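PDB 6KCW: alginate lyase from Chitinophaga sp. MD30, which catalyses the eliminative cleavage of alginate as a bacterial member of polysaccharide lyase family 36. Local coordinates for residues G16-G21 with S36-S41; G59-I64 with T210-R215. All coordinates share one frame; numbering follows the deposited sequence.

Contact 1: G16-G21 with S36-S41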
loop_
_atom_site.group_PDB
_atom_site.type_symbol
_atom_site.label_atom_id
_atom_site.label_comp_id
_atom_site.label_asym_id
_atom_site.label_seq_id
_atom_site.Cartn_x
_atom_site.Cartn_y
_atom_site.Cartn_z
ATOM N N GLY A 16 2.186 -15.225 17.661
ATOM C CA GLY A 16 1.070 -16.102 17.373
ATOM C C GLY A 16 0.050 -15.423 16.479
ATOM O O GLY A 16 0.088 -14.225 16.237
ATOM N N ALA A 17 -0.895 -16.248 16.016
ATOM C CA ALA A 17 -1.837 -15.835 14.986
ATOM C C ALA A 17 -2.568 -14.560 15.385
ATOM O O ALA A 17 -2.882 -14.324 16.556
ATOM C CB ALA A 17 -2.845 -16.956 14.701
ATOM N N TYR A 18 -2.829 -13.737 14.378
ATOM C CA TYR A 18 -3.530 -12.467 14.498
ATOM C C TYR A 18 -4.867 -12.648 13.789
ATOM O O TYR A 18 -4.909 -12.895 12.577
ATOM C CB TYR A 18 -2.679 -11.362 13.872
ATOM C CG TYR A 18 -3.150 -9.930 14.029
ATOM C CD1 TYR A 18 -2.978 -9.244 15.223
ATOM C CD2 TYR A 18 -3.694 -9.234 12.944
ATOM C CE1 TYR A 18 -3.379 -7.920 15.353
ATOM C CE2 TYR A 18 -4.101 -7.915 13.059
ATOM C CZ TYR A 18 -3.937 -7.258 14.267
ATOM O OH TYR A 18 -4.340 -5.940 14.386
ATOM N N SER A 19 -5.951 -12.570 14.550
ATOM C CA SER A 19 -7.253 -12.943 14.026
ATOM C C SER A 19 -7.895 -11.764 13.304
ATOM O O SER A 19 -7.384 -10.644 13.315
ATOM C CB SER A 19 -8.156 -13.426 15.157
ATOM O OG SER A 19 -8.616 -12.322 15.913
ATOM N N SER A 20 -9.040 -12.030 12.662
ATOM C CA SER A 20 -9.822 -10.938 12.095
ATOM C C SER A 20 -10.269 -9.974 13.185
ATOM O O SER A 20 -10.158 -8.753 13.025
ATOM C CB SER A 20 -11.038 -11.469 11.324
ATOM O OG SER A 20 -11.049 -12.882 11.243
ATOM N N GLY A 21 -10.762 -10.509 14.304
ATOM C CA GLY A 21 -11.219 -9.653 15.389
ATOM C C GLY A 21 -10.138 -8.729 15.924
ATOM O O GLY A 21 -10.413 -7.576 16.259
ATOM N N SER A 36 -5.454 -16.554 8.409
ATOM C CA SER A 36 -4.483 -17.572 8.042
ATOM C C SER A 36 -3.179 -16.972 7.532
ATOM O O SER A 36 -2.174 -17.689 7.460
ATOM C CB SER A 36 -5.105 -18.494 6.984
ATOM O OG SER A 36 -4.294 -19.620 6.705
ATOM N N ARG A 37 -3.172 -15.679 7.177
ATOM C CA ARG A 37 -1.970 -15.010 6.688
ATOM C C ARG A 37 -1.490 -13.875 7.593
ATOM O O ARG A 37 -0.523 -13.190 7.239
ATOM C CB ARG A 37 -2.192 -14.455 5.277
ATOM C CG ARG A 37 -3.218 -15.170 4.438
ATOM C CD ARG A 37 -2.534 -16.105 3.467
ATOM N NE ARG A 37 -3.460 -17.090 2.959
ATOM C CZ ARG A 37 -4.308 -16.852 1.970
ATOM N NH1 ARG A 37 -4.358 -15.665 1.383
ATOM N NH2 ARG A 37 -5.145 -17.798 1.554
ATOM N N SER A 38 -2.129 -13.639 8.738
ATOM C CA SER A 38 -1.697 -12.595 9.656
ATOM C C SER A 38 -1.265 -13.231 10.965
ATOM O O SER A 38 -2.018 -14.005 11.570
ATOM C CB SER A 38 -2.792 -11.558 9.894
ATOM O OG SER A 38 -4.015 -12.193 10.199
ATOM N N TYR A 39 -0.051 -12.891 11.389
ATOM C CA TYR A 39 0.630 -13.560 12.484
ATOM C C TYR A 39 1.552 -12.534 13.129
ATOM O O TYR A 39 2.304 -11.852 12.420
ATOM C CB TYR A 39 1.417 -14.767 11.957
ATOM C CG TYR A 39 2.198 -15.543 12.994
ATOM C CD1 TYR A 39 3.507 -15.188 13.322
ATOM C CD2 TYR A 39 1.638 -16.647 13.632
ATOM C CE1 TYR A 39 4.231 -15.906 14.276
ATOM C CE2 TYR A 39 2.353 -17.368 14.577
ATOM C CZ TYR A 39 3.645 -16.990 14.901
ATOM O OH TYR A 39 4.366 -17.698 15.839
ATOM N N ILE A 40 1.459 -12.388 14.450
ATOM C CA ILE A 40 2.395 -11.540 15.178
ATOM C C ILE A 40 3.671 -12.335 15.398
ATOM O O ILE A 40 3.670 -13.361 16.085
ATOM C CB ILE A 40 1.813 -11.049 16.511
ATOM C CG1 ILE A 40 0.525 -10.272 16.295
ATOM C CG2 ILE A 40 2.803 -10.094 17.199
ATOM C CD1 ILE A 40 0.760 -8.910 15.611
ATOM N N SER A 41 4.760 -11.864 14.814
ATOM C CA SER A 41 6.073 -12.477 14.957
ATOM C C SER A 41 6.977 -11.467 15.666
ATOM O O SER A 41 7.457 -10.508 15.047
ATOM C CB SER A 41 6.619 -12.888 13.590
ATOM O OG SER A 41 7.961 -13.338 13.682
#
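The ring of Y39 covers the backbone of G16 with one face, G16 N standing 3.6 Å above the ring plane and offset toward its rim. The closest touch is at one ring corner, where Y39 CE2 comes within 3.3 Å of G16 CA. In Y39, CG stands anti to the backbone N (chi1 179°), and chi2, -88°, then sets the turn of the ring plane. G16 is a glycine for its own reason: at its backbone angles a CB would be jammed against the carbonyl O of the preceding residue. An alanine at Y39 would take away the ring and would probably leave the G16 backbone without the ring face that covers it.

On the other face of the pairing, Y18 reaches across to S38 and I40. The rim atom Y18 CD2 meets S38 CB at 3.9 Å, near the ring plane, while Y18 CD1 rests 3.8 Å from I40 CD1 on an oblique approach. Beyond these, W10 and Y13 meet the Y18 ring edge-to-face, and the phenol OH is hydrogen-bonded to D26 of helix 20-27.

Strand 16-17 pairs with 38-41, which pairs on with 44-49 in the larger antiparallel sheet. G16 N to I40 O and I40 N to G16 O are both 2.9 Å. Past the A17-Y39 bridge the pairing is continued by Y18 N to S38 O and by the S38 hydroxyl, whose OG, set between its own N and carbonyl carbon (chi1 49°), donates to Y18 O at 2.6 Å. Two bonds grip that hydroxyl, one given to Y18 O and one received from the indole N-H of W33, which probably limits its rotation and leaves this buried oxygen with a donor and an acceptor.

Contact 2: G59-I64 with T210-R215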
loop_
_atom_site.group_PDB
_atom_site.type_symbol
_atom_site.label_atom_id
_atom_site.label_comp_id
_atom_site.label_asym_id
_atom_site.label_seq_id
_atom_site.Cartn_x
_atom_site.Cartn_y
_atom_site.Cartn_z
ATOM N N GLY A 59 -2.548 -13.825 -0.642
ATOM C CA GLY A 59 -2.066 -12.729 0.170
ATOM C C GLY A 59 -3.152 -12.199 1.088
ATOM O O GLY A 59 -4.093 -12.899 1.448
ATOM N N LEU A 60 -3.013 -10.927 1.449
ATOM C CA LEU A 60 -3.949 -10.278 2.357
ATOM C C LEU A 60 -4.237 -8.882 1.829
ATOM O O LEU A 60 -3.334 -8.041 1.749
ATOM C CB LEU A 60 -3.386 -10.241 3.782
ATOM C CG LEU A 60 -4.108 -9.359 4.805
ATOM C CD1 LEU A 60 -5.447 -9.952 5.168
ATOM C CD2 LEU A 60 -3.267 -9.173 6.051
ATOM N N ILE A 61 -5.495 -8.645 1.468
ATOM C CA ILE A 61 -5.913 -7.453 0.729
ATOM C C ILE A 61 -7.101 -6.861 1.479
ATOM O O ILE A 61 -8.237 -7.331 1.326
ATOM C CB ILE A 61 -6.285 -7.763 -0.724
ATOM C CG1 ILE A 61 -5.120 -8.420 -1.465
ATOM C CG2 ILE A 61 -6.748 -6.491 -1.453
ATOM C CD1 ILE A 61 -5.394 -8.559 -2.966
ATOM N N SER A 62 -6.848 -5.840 2.298
ATOM C CA SER A 62 -7.894 -5.225 3.101
ATOM C C SER A 62 -7.915 -3.724 2.856
ATOM O O SER A 62 -6.866 -3.094 2.698
ATOM C CB SER A 62 -7.698 -5.513 4.602
ATOM O OG SER A 62 -8.866 -5.193 5.347
ATOM N N ASN A 63 -9.116 -3.162 2.809
ATOM C CA ASN A 63 -9.320 -1.728 2.690
ATOM C C ASN A 63 -9.916 -1.237 3.998
ATOM O O ASN A 63 -11.029 -1.626 4.355
ATOM C CB ASN A 63 -10.241 -1.411 1.510
ATOM C CG ASN A 63 -9.755 -2.038 0.228
ATOM O OD1 ASN A 63 -8.599 -1.862 -0.147
ATOM N ND2 ASN A 63 -10.626 -2.799 -0.445
ATOM N N ILE A 64 -9.186 -0.386 4.710
ATOM C CA ILE A 64 -9.657 0.127 5.990
ATOM C C ILE A 64 -10.359 1.454 5.741
ATOM O O ILE A 64 -9.731 2.444 5.354
ATOM C CB ILE A 64 -8.526 0.289 7.005
ATOM C CG1 ILE A 64 -7.827 -1.044 7.256
ATOM C CG2 ILE A 64 -9.095 0.801 8.304
ATOM C CD1 ILE A 64 -6.630 -1.291 6.380
ATOM N N THR A 210 -5.432 1.606 2.305
ATOM C CA THR A 210 -5.198 0.297 1.725
ATOM C C THR A 210 -4.089 -0.418 2.477
ATOM O O THR A 210 -3.057 0.171 2.798
ATOM C CB THR A 210 -4.811 0.401 0.252
ATOM O OG1 THR A 210 -3.594 1.143 0.129
ATOM C CG2 THR A 210 -5.915 1.090 -0.565
ATOM N N PHE A 211 -4.309 -1.696 2.753
ATOM C CA PHE A 211 -3.293 -2.580 3.328
ATOM C C PHE A 211 -3.213 -3.782 2.397
ATOM O O PHE A 211 -3.868 -4.805 2.619
ATOM C CB PHE A 211 -3.629 -2.978 4.757
ATOM C CG PHE A 211 -2.602 -3.869 5.387
ATOM C CD1 PHE A 211 -1.273 -3.805 4.986
ATOM C CD2 PHE A 211 -2.959 -4.786 6.372
ATOM C CE1 PHE A 211 -0.323 -4.633 5.560
ATOM C CE2 PHE A 211 -2.014 -5.616 6.951
ATOM C CZ PHE A 211 -0.697 -5.543 6.540
ATOM N N HIS A 212 -2.429 -3.641 1.333
ATOM C CA HIS A 212 -2.348 -4.649 0.285
ATOM C C HIS A 212 -0.988 -5.330 0.345
ATOM O O HIS A 212 0.050 -4.665 0.216
ATOM C CB HIS A 212 -2.594 -4.027 -1.092
ATOM C CG HIS A 212 -3.999 -3.547 -1.290
ATOM N ND1 HIS A 212 -4.468 -3.104 -2.503
ATOM C CD2 HIS A 212 -5.034 -3.440 -0.425
ATOM C CE1 HIS A 212 -5.732 -2.740 -2.380
ATOM N NE2 HIS A 212 -6.097 -2.928 -1.126
ATOM N N THR A 213 -1.002 -6.649 0.576
ATOM C CA THR A 213 0.189 -7.498 0.532
ATOM C C THR A 213 -0.146 -8.685 -0.356
ATOM O O THR A 213 -0.726 -9.668 0.116
ATOM C CB THR A 213 0.609 -7.971 1.911
ATOM O OG1 THR A 213 0.668 -6.855 2.810
ATOM C CG2 THR A 213 1.981 -8.636 1.838
ATOM N N PHE A 214 0.206 -8.596 -1.639
ATOM C CA PHE A 214 -0.074 -9.686 -2.564
ATOM C C PHE A 214 0.865 -9.603 -3.759
ATOM O O PHE A 214 1.420 -8.544 -4.072
ATOM C CB PHE A 214 -1.537 -9.676 -3.007
ATOM C CG PHE A 214 -1.924 -8.501 -3.874
ATOM C CD1 PHE A 214 -2.297 -7.287 -3.308
ATOM C CD2 PHE A 214 -1.967 -8.633 -5.266
ATOM C CE1 PHE A 214 -2.693 -6.225 -4.112
ATOM C CE2 PHE A 214 -2.348 -7.576 -6.074
ATOM C CZ PHE A 214 -2.714 -6.369 -5.499
ATOM N N ARG A 215 1.058 -10.751 -4.401
ATOM C CA ARG A 215 1.863 -10.843 -5.608
ATOM C C ARG A 215 1.006 -10.545 -6.836
ATOM O O ARG A 215 -0.175 -10.901 -6.891
ATOM C CB ARG A 215 2.495 -12.229 -5.739
ATOM C CG ARG A 215 3.500 -12.580 -4.660
ATOM C CD ARG A 215 4.322 -13.794 -5.067
ATOM N NE ARG A 215 5.152 -14.275 -3.975
ATOM C CZ ARG A 215 6.416 -13.913 -3.763
ATOM N NH1 ARG A 215 7.026 -13.058 -4.578
ATOM N NH2 ARG A 215 7.073 -14.413 -2.733
#
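Beside the imidazole of H212, I61 CG2 stands 3.6 Å above the ring plane on one face and T210 CB 3.8 Å above it on the opposite face, both toward the rim. In its plane, at the edge, sit S62 O and N63 OD1. H212 NE2 donates to N63 OD1 at 2.9 Å in a fairly straight bond (164°) that lies 10° out of the ring plane, while ND1 is hydrogen-bonded to R117 on strand 113-122; with both nitrogens bonded, a ring flip would probably cost both bonds. I61 serves a second ring as well: its CD1 stands over one face of F214, 3.7 Å from the centroid, a CH-pi contact like that of its CG2 on H212. H212 CB lies at the edge of F214.

Strands 60-69 and 206-215 are antiparallel neighbours in one sheet of a beta-sandwich, the jelly-roll type of the concanavalin-like lyases. I61, N63, T210 and H212 share one face of that sheet. On the other, L60, F211 and T213 pack on V47, T213 also on I230, of the second sheet, while S62 meets A30.

There F211 CE2 meets L60 CD2 at 3.9 Å, and I64 CD1 lies alongside F211 CB at 3.8 Å. F94 stacks on the F211 ring and Y232 meets it edge-to-face; the hydroxyl of Y232 also bonds T213 OG1. L60 with T213 and S62 with F211 are the hydrogen-bonded pairs.

Contact 1 closes along the chain before contact 2 opens, and their centres lie 14 Å apart. They touch directly where R37 NH1 packs against G59 O at 2.8 Å. W33 joins them too, bonding S38 in contact 1 and packing on L60 in contact 2, while strand 44-49 pairs with 38-41 and presses V47 on L60, F211 and T213. The calcium ion, bound by N9, N11, G43 and D233, belongs to the side of contact 1: the I40 side chain is about 7 Å from it, that of F211 about 13 Å. A phosphate ion, probably from crystallisation, lies about 5 Å from the F214 side chain.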